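Local coordinates for protein lipolytic enzyme, G-D-S-L family (Bacteroides thetaiotaomicron, PDB 7BR2) that metabolises the drug diltiazem in the gut as an SGNH-type serine esterase of the GDSL family, probably by hydrolysing an ester bond, at residues Tyr314-Leu317 / Glu322-Thr325. Sequence-based numbering, arbitrary orientation.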
loop_
_atom_site.group_PDB
_atom_site.type_symbol
_atom_site.label_atom_id
_atom_site.label_comp_id
_atom_site.label_asym_id
_atom_site.label_seq_id
_atom_site.Cartn_x
_atom_site.Cartn_y
_atom_site.Cartn_z
ATOM N N TYR A 314 10.142 1.984 -36.034
ATOM C CA TYR A 314 8.705 2.109 -36.033
ATOM C C TYR A 314 8.277 3.070 -34.935
ATOM O O TYR A 314 8.969 3.267 -33.923
ATOM C CB TYR A 314 8.022 0.728 -35.843
ATOM C CG TYR A 314 8.220 -0.258 -36.999
ATOM C CD1 TYR A 314 9.424 -0.927 -37.169
ATOM C CD2 TYR A 314 7.201 -0.517 -37.915
ATOM C CE1 TYR A 314 9.614 -1.823 -38.219
ATOM C CE2 TYR A 314 7.386 -1.416 -38.972
ATOM C CZ TYR A 314 8.598 -2.060 -39.114
ATOM O OH TYR A 314 8.799 -2.948 -40.149
ATOM N N LYS A 315 7.127 3.681 -35.172
ATOM C CA LYS A 315 6.444 4.535 -34.222
ATOM C C LYS A 315 5.253 3.764 -33.685
ATOM O O LYS A 315 4.457 3.218 -34.464
ATOM C CB LYS A 315 5.996 5.839 -34.860
ATOM C CG LYS A 315 5.487 6.822 -33.841
ATOM C CD LYS A 315 5.102 8.133 -34.481
ATOM C CE LYS A 315 5.016 8.064 -35.990
ATOM N NZ LYS A 315 5.268 9.413 -36.580
ATOM N N LEU A 316 5.191 3.660 -32.360
ATOM C CA LEU A 316 4.106 2.977 -31.679
ATOM C C LEU A 316 2.995 3.974 -31.401
ATOM O O LEU A 316 3.234 5.013 -30.779
ATOM C CB LEU A 316 4.585 2.355 -30.371
ATOM C CG LEU A 316 3.443 1.867 -29.477
ATOM C CD1 LEU A 316 2.621 0.777 -30.162
ATOM C CD2 LEU A 316 3.978 1.395 -28.145
ATOM N N LEU A 317 1.793 3.660 -31.874
ATOM C CA LEU A 317 0.589 4.402 -31.548
ATOM C C LEU A 317 -0.437 3.447 -30.953
ATOM O O LEU A 317 -0.542 2.295 -31.376
ATOM C CB LEU A 317 -0.004 5.091 -32.780
ATOM C CG LEU A 317 0.830 6.132 -33.529
ATOM C CD1 LEU A 317 1.546 5.481 -34.679
ATOM C CD2 LEU A 317 -0.056 7.251 -34.031
ATOM N N GLU A 322 0.502 8.836 -30.187
ATOM C CA GLU A 322 1.900 8.478 -30.307
ATOM C C GLU A 322 2.481 8.193 -28.932
ATOM O O GLU A 322 2.380 9.010 -28.018
ATOM C CB GLU A 322 2.660 9.602 -31.011
ATOM C CG GLU A 322 4.157 9.387 -31.073
ATOM C CD GLU A 322 4.842 10.295 -32.086
ATOM O OE1 GLU A 322 4.139 11.024 -32.831
ATOM O OE2 GLU A 322 6.090 10.263 -32.148
ATOM N N ILE A 323 3.104 7.032 -28.795
ATOM C CA ILE A 323 3.726 6.621 -27.551
ATOM C C ILE A 323 5.230 6.871 -27.573
ATOM O O ILE A 323 5.798 7.366 -26.597
ATOM C CB ILE A 323 3.420 5.130 -27.294
ATOM C CG1 ILE A 323 1.922 4.851 -27.465
ATOM C CG2 ILE A 323 3.966 4.695 -25.951
ATOM C CD1 ILE A 323 1.024 5.620 -26.488
ATOM N N GLY A 324 5.872 6.534 -28.686
ATOM C CA GLY A 324 7.302 6.702 -28.841
ATOM C C GLY A 324 7.775 5.996 -30.096
ATOM O O GLY A 324 6.984 5.466 -30.891
ATOM N N THR A 325 9.091 5.994 -30.263
ATOM C CA THR A 325 9.712 5.359 -31.414
ATOM C C THR A 325 10.745 4.350 -30.941
ATOM O O THR A 325 11.534 4.624 -30.029
ATOM C CB THR A 325 10.343 6.403 -32.342
ATOM O OG1 THR A 325 9.316 7.271 -32.838
ATOM C CG2 THR A 325 11.023 5.735 -33.524
#
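Two backbone hydrogen bonds join Leu-316 to the partner strand. Its N donates to Gly-324 O over 2.9 Å, and its O accepts from Ile-323 N over 2.8 Å in a nearly linear bond, 169° at the hydrogen. Both donors lie close to the C=O axis of their acceptors. That the two bonds from Leu-316 end on successive residues marks a classic beta bulge: Ile-323 and Gly-324 together face Leu-316, and the register slips by one between Leu-316 and Leu-317. Ile-323 has the helix-like backbone angles expected at the first bulge position (phi -99°, psi -44°). Weaker CA-H...O contacts run alongside, from Thr-325 CA to Tyr-314 O (3.4 Å) and from Lys-315 CA to Gly-324 O.

The segments belong to a beta hairpin of strands 313-318 and 321-327, the latter at the edge of a five-stranded antiparallel sheet and the former paired on its other side with strand 443-449. The contact lies about 32 Å from the centre of the chain.

Lys-315, Leu-317, Glu-322 and Thr-325 share one face. The Lys-315 and Glu-322 side chains cross at about a right angle, with Lys-315 CG 3.9 Å from Glu-322 OE2; the placement of the lysine beyond CG is doubtful. Glu-322, whose CG points away from its own N, runs extended and lays its carboxylate across the aliphatic part of the lysine. Thr-325 turns CG2 to Tyr-314 O and OG1 to the lysine CB and CG.

Apolar packing involves Leu-316 and Ile-323, both buried. Leu-316 CD2 lies 3.9 Å from Ile-323 CB, while CG1 of the isoleucine reaches the leucine CG; Leu-337 and Ile-445 also touch Leu-316, and Ile-318 touches Ile-323.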